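Local coordinates for EDD domain protein, DegV family (Ruminococcus gnavus, PDB 3JR7) that is of unknown function but belongs to the DegV family, whose members are thought to bind lipids, and probably does the same, at residues K206-S211 and V231-C236; E258-V263 and S276-T281. One frame throughout, in Å; residues are numbered along the deposited sequence.

Interaction 1: K206-S211 and V231-C236; sequences KPIMGS and VKMADC
Ile208, on the strand 206-211, lays both branches of its side chain against the helix 231-236, where it meets Lys232, Met233 and Cys236. The bond to CB is directed at the helix, and there the two branches part. CG2, anti to the backbone N, meets the side chain and CA of Met233: it comes 4.0 Å from Met233 CE, rests against Met233 CA and CB as well, and also reaches Cys236 SG at 4.4 Å. CG1, the branch beside the backbone N, stops 3.9 Å from the backbone N of the same Met233, a contact with the main chain of the helix. A turn at chi2 of Ile208 (70°) then folds CD1 away from the extended path, to end 4.1 Å from Lys232 CB. Met233, a selenomethionine, answers by bending at its last torsion (chi3 -37°), which carries its CE methyl back toward CG2 as the two side chains cross obliquely. Lys232 lends only the root of its chain; its far end leaves the contact, NZ hydrogen-bonding to the carbonyl oxygen of Lys222. With both branches gone, as in an alanine here, a gap would probably open beside the Met233 backbone, and the Met233 methyl and the Cys236 sulfur would lose their common neighbour. No hydrogen bond joins the two segments, and their cohesion is apolar. Met233 also touches Tyr177 and Val179 of the adjacent strand 176-179, and Ile208 reaches Val179 too, so the contact runs on across the sheet. The axes approach to 8.9 Å at an angle of 25°, the near-parallel layering of a helix on one face of the mixed beta-sheet in this alpha/beta fold, with helix 226-240 following directly on the antiparallel pair 205-211 and 217-224.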
loop_
_atom_site.group_PDB
_atom_site.type_symbol
_atom_site.label_atom_id
_atom_site.label_comp_id
_atom_site.label_asym_id
_atom_site.label_seq_id
_atom_site.Cartn_x
_atom_site.Cartn_y
_atom_site.Cartn_z
ATOM N N LYS A 206 -2.093 20.535 9.129
ATOM C CA LYS A 206 -2.103 19.175 8.578
ATOM C C LYS A 206 -0.824 18.997 7.749
ATOM O O LYS A 206 -0.689 19.651 6.737
ATOM C CB LYS A 206 -3.313 18.962 7.673
ATOM C CG LYS A 206 -4.658 19.171 8.291
ATOM C CD LYS A 206 -4.920 18.191 9.395
ATOM C CE LYS A 206 -6.348 18.147 9.751
ATOM N NZ LYS A 206 -6.661 19.065 10.867
ATOM N N PRO A 207 0.123 18.134 8.197
ATOM C CA PRO A 207 1.250 17.773 7.356
ATOM C C PRO A 207 0.835 17.046 6.069
ATOM O O PRO A 207 -0.047 16.185 6.095
ATOM C CB PRO A 207 2.075 16.825 8.236
ATOM C CG PRO A 207 1.619 17.057 9.609
ATOM C CD PRO A 207 0.197 17.492 9.522
ATOM N N ILE A 208 1.473 17.389 4.966
ATOM C CA ILE A 208 1.383 16.597 3.774
ATOM C C ILE A 208 2.607 15.676 3.822
ATOM O O ILE A 208 3.756 16.144 3.842
ATOM C CB ILE A 208 1.430 17.408 2.487
ATOM C CG1 ILE A 208 0.166 18.291 2.312
ATOM C CG2 ILE A 208 1.537 16.433 1.294
ATOM C CD1 ILE A 208 0.076 19.466 3.297
HETATM N N MSE A 209 2.367 14.376 3.896
HETATM C CA MSE A 209 3.467 13.433 4.075
HETATM C C MSE A 209 3.669 12.695 2.757
HETATM O O MSE A 209 2.823 12.734 1.875
HETATM C CB MSE A 209 3.173 12.416 5.158
HETATM C CG MSE A 209 2.733 12.970 6.475
HETATM SE SE MSE A 209 4.197 13.852 7.374
HETATM C CE MSE A 209 5.353 12.400 7.709
ATOM N N GLY A 210 4.793 11.995 2.658
ATOM C CA GLY A 210 5.108 11.231 1.480
ATOM C C GLY A 210 6.215 10.194 1.686
ATOM O O GLY A 210 6.883 10.168 2.725
ATOM N N SER A 211 6.389 9.352 0.685
ATOM C CA SER A 211 7.517 8.437 0.608
ATOM C C SER A 211 8.799 9.161 0.245
ATOM O O SER A 211 8.759 10.181 -0.425
ATOM C CB SER A 211 7.306 7.392 -0.493
ATOM O OG SER A 211 7.075 8.000 -1.755
ATOM N N VAL A 231 -5.131 20.647 -1.355
ATOM C CA VAL A 231 -4.594 21.412 -2.480
ATOM C C VAL A 231 -3.076 21.312 -2.510
ATOM O O VAL A 231 -2.506 21.079 -3.558
ATOM C CB VAL A 231 -5.022 22.920 -2.399
ATOM C CG1 VAL A 231 -4.292 23.790 -3.431
ATOM C CG2 VAL A 231 -6.574 23.037 -2.529
ATOM N N LYS A 232 -2.413 21.507 -1.375
ATOM C CA LYS A 232 -0.965 21.413 -1.343
ATOM C C LYS A 232 -0.506 19.980 -1.694
ATOM O O LYS A 232 0.509 19.807 -2.371
ATOM C CB LYS A 232 -0.394 21.811 0.015
ATOM C CG LYS A 232 -0.537 23.265 0.349
ATOM C CD LYS A 232 0.598 23.801 1.199
ATOM C CE LYS A 232 0.248 25.158 1.841
ATOM N NZ LYS A 232 1.317 25.632 2.794
HETATM N N MSE A 233 -1.239 18.971 -1.241
HETATM C CA MSE A 233 -0.913 17.579 -1.633
HETATM C C MSE A 233 -0.996 17.408 -3.154
HETATM O O MSE A 233 -0.040 16.918 -3.769
HETATM C CB MSE A 233 -1.803 16.534 -0.952
HETATM C CG MSE A 233 -1.389 15.113 -1.377
HETATM SE SE MSE A 233 -2.180 13.745 -0.314
HETATM C CE MSE A 233 -2.073 14.747 1.336
ATOM N N ALA A 234 -2.104 17.856 -3.745
ATOM C CA ALA A 234 -2.280 17.858 -5.219
ATOM C C ALA A 234 -1.132 18.531 -5.936
ATOM O O ALA A 234 -0.677 18.017 -6.933
ATOM C CB ALA A 234 -3.628 18.520 -5.651
ATOM N N ASP A 235 -0.681 19.682 -5.441
ATOM C CA ASP A 235 0.450 20.363 -6.024
ATOM C C ASP A 235 1.704 19.489 -5.898
ATOM O O ASP A 235 2.464 19.420 -6.861
ATOM C CB ASP A 235 0.718 21.726 -5.395
ATOM C CG ASP A 235 -0.387 22.729 -5.663
ATOM O OD1 ASP A 235 -1.105 22.603 -6.673
ATOM O OD2 ASP A 235 -0.532 23.668 -4.840
ATOM N N CYS A 236 1.939 18.864 -4.735
ATOM C CA CYS A 236 3.149 18.032 -4.571
ATOM C C CYS A 236 3.158 16.889 -5.567
ATOM O O CYS A 236 4.186 16.606 -6.220
ATOM C CB CYS A 236 3.247 17.457 -3.192
ATOM S SG CYS A 236 3.612 18.638 -1.913
#

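Interaction 2: E258-V263 and S276-T281; sequences ERAKEV and SFIVDT
The peptide group joining Ala260 to Lys261 offers its outer face to Ile278, whose CD1 methyl sits almost squarely over it, 3.9 Å from both Ala260 C and Lys261 N. The opposite face of that peptide is turned in toward the helix axis. At its borders, on the same side as the methyl, stand Ala260 CB and Lys261 CG, so CD1 lies in a shallow hollow between them, with Lys261 CG at 4.0 Å. The second branch of Ile278 takes the Ala260 side: CG2 approaches Ala260 CB to 3.7 Å. An extended chi2 (174°) carries CD1 as far from the strand as the side chain allows, spanning the gap to the helix. Lys261 crosses Ile278 at about a right angle and contributes its aliphatic part. On the other face of the strand, Phe277 and Val279 pack on helix 141-155. Helix 257-270 and strand 275-280 complete a beta-alpha-beta unit with the parallel strand 248-253. With no hydrogen bond between the segments, one branched residue laid on an alanine and a helix peptide implies a contact that depends on shape and the burial of apolar surface.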
loop_
_atom_site.group_PDB
_atom_site.type_symbol
_atom_site.label_atom_id
_atom_site.label_comp_id
_atom_site.label_asym_id
_atom_site.label_seq_id
_atom_site.Cartn_x
_atom_site.Cartn_y
_atom_site.Cartn_z
ATOM N N GLU A 258 -16.038 11.305 -0.052
ATOM C CA GLU A 258 -16.178 12.593 -0.743
ATOM C C GLU A 258 -14.869 13.365 -0.755
ATOM O O GLU A 258 -14.551 14.041 -1.722
ATOM C CB GLU A 258 -17.294 13.459 -0.141
ATOM C CG GLU A 258 -18.716 13.048 -0.624
ATOM C CD GLU A 258 -18.898 12.988 -2.168
ATOM O OE1 GLU A 258 -18.460 13.913 -2.917
ATOM O OE2 GLU A 258 -19.490 11.974 -2.637
ATOM N N ARG A 259 -14.114 13.269 0.321
ATOM C CA ARG A 259 -12.752 13.796 0.317
ATOM C C ARG A 259 -11.876 13.112 -0.770
ATOM O O ARG A 259 -11.134 13.779 -1.463
ATOM C CB ARG A 259 -12.153 13.626 1.687
ATOM C CG ARG A 259 -10.756 14.184 1.812
ATOM C CD ARG A 259 -10.291 14.039 3.250
ATOM N NE ARG A 259 -11.078 14.929 4.078
ATOM C CZ ARG A 259 -11.251 14.834 5.393
ATOM N NH1 ARG A 259 -10.723 13.848 6.104
ATOM N NH2 ARG A 259 -11.967 15.764 6.004
ATOM N N ALA A 260 -11.996 11.795 -0.939
ATOM C CA ALA A 260 -11.312 11.116 -2.028
ATOM C C ALA A 260 -11.700 11.697 -3.399
ATOM O O ALA A 260 -10.842 11.957 -4.267
ATOM C CB ALA A 260 -11.580 9.599 -1.987
ATOM N N LYS A 261 -12.982 11.901 -3.605
ATOM C CA LYS A 261 -13.447 12.458 -4.876
ATOM C C LYS A 261 -12.917 13.866 -5.147
ATOM O O LYS A 261 -12.612 14.205 -6.283
ATOM C CB LYS A 261 -14.985 12.441 -4.931
ATOM C CG LYS A 261 -15.506 11.032 -5.221
ATOM C CD LYS A 261 -16.991 10.978 -5.343
ATOM C CE LYS A 261 -17.542 9.543 -5.336
ATOM N NZ LYS A 261 -16.812 8.622 -6.278
ATOM N N GLU A 262 -12.814 14.668 -4.101
ATOM C CA GLU A 262 -12.292 16.031 -4.227
ATOM C C GLU A 262 -10.801 16.007 -4.591
ATOM O O GLU A 262 -10.345 16.754 -5.447
ATOM C CB GLU A 262 -12.526 16.816 -2.932
ATOM C CG GLU A 262 -11.913 18.205 -2.891
ATOM C CD GLU A 262 -12.482 19.142 -3.990
ATOM O OE1 GLU A 262 -13.454 18.766 -4.698
ATOM O OE2 GLU A 262 -11.933 20.254 -4.152
ATOM N N VAL A 263 -10.043 15.101 -3.973
ATOM C CA VAL A 263 -8.637 14.930 -4.333
ATOM C C VAL A 263 -8.507 14.525 -5.779
ATOM O O VAL A 263 -7.679 15.070 -6.491
ATOM C CB VAL A 263 -7.931 13.927 -3.375
ATOM C CG1 VAL A 263 -6.546 13.544 -3.880
ATOM C CG2 VAL A 263 -7.895 14.548 -1.995
ATOM N N SER A 276 -7.809 6.523 -13.257
ATOM C CA SER A 276 -7.654 6.522 -11.813
ATOM C C SER A 276 -8.762 5.737 -11.128
ATOM O O SER A 276 -9.832 5.486 -11.700
ATOM C CB SER A 276 -7.604 7.960 -11.272
ATOM O OG SER A 276 -8.879 8.590 -11.405
ATOM N N PHE A 277 -8.505 5.366 -9.886
ATOM C CA PHE A 277 -9.507 4.759 -9.121
ATOM C C PHE A 277 -9.350 5.072 -7.666
ATOM O O PHE A 277 -8.265 5.468 -7.214
ATOM C CB PHE A 277 -9.483 3.251 -9.359
ATOM C CG PHE A 277 -8.238 2.578 -8.886
ATOM C CD1 PHE A 277 -8.125 2.145 -7.569
ATOM C CD2 PHE A 277 -7.190 2.350 -9.761
ATOM C CE1 PHE A 277 -6.974 1.513 -7.124
ATOM C CE2 PHE A 277 -6.016 1.665 -9.312
ATOM C CZ PHE A 277 -5.924 1.278 -8.002
ATOM N N ILE A 278 -10.455 4.862 -6.933
ATOM C CA ILE A 278 -10.552 5.105 -5.503
ATOM C C ILE A 278 -10.935 3.825 -4.791
ATOM O O ILE A 278 -11.814 3.085 -5.275
ATOM C CB ILE A 278 -11.643 6.188 -5.211
ATOM C CG1 ILE A 278 -11.253 7.551 -5.819
ATOM C CG2 ILE A 278 -11.872 6.327 -3.749
ATOM C CD1 ILE A 278 -12.365 8.635 -5.703
ATOM N N VAL A 279 -10.307 3.548 -3.661
ATOM C CA VAL A 279 -10.628 2.373 -2.836
ATOM C C VAL A 279 -10.696 2.716 -1.377
ATOM O O VAL A 279 -10.065 3.685 -0.923
ATOM C CB VAL A 279 -9.589 1.236 -2.938
ATOM C CG1 VAL A 279 -9.704 0.602 -4.219
ATOM C CG2 VAL A 279 -8.128 1.758 -2.641
ATOM N N ASP A 280 -11.439 1.890 -0.644
ATOM C CA ASP A 280 -11.478 1.937 0.801
ATOM C C ASP A 280 -10.216 1.329 1.330
ATOM O O ASP A 280 -9.733 0.330 0.795
ATOM C CB ASP A 280 -12.668 1.165 1.368
ATOM C CG ASP A 280 -13.995 1.819 1.002
ATOM O OD1 ASP A 280 -14.303 2.848 1.595
ATOM O OD2 ASP A 280 -14.652 1.348 0.067
ATOM N N THR A 281 -9.698 1.917 2.387
ATOM C CA THR A 281 -8.475 1.403 2.995
ATOM C C THR A 281 -8.640 -0.031 3.573
ATOM O O THR A 281 -9.673 -0.387 4.157
ATOM C CB THR A 281 -7.986 2.298 4.113
ATOM O OG1 THR A 281 -9.083 2.660 4.949
ATOM C CG2 THR A 281 -7.316 3.558 3.577
#

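How the interactions relate
Interactions 1 and 2 come one after the other along the chain and put two successive helices, 226-240 and 257-270, on the same mixed sheet. Their centres are about 15 Å apart and their nearest atoms about 5 Å, so they do not touch directly. The helices meet through Ala234, which packs on Leu266 and Leu267, and through an Asp235-Arg270 salt bridge; Ala260 of interaction 2 leans on Ile294 in the inner strand 294-297. Strand 275-280 is an outermost strand of the sheet within this chain, whereas 205-211 is next to the other end. Interaction 1 reaches the ligand pocket through Ser211, ending its strand segment; its Lys232 side chain lies about 4 Å from a bound sodium ion.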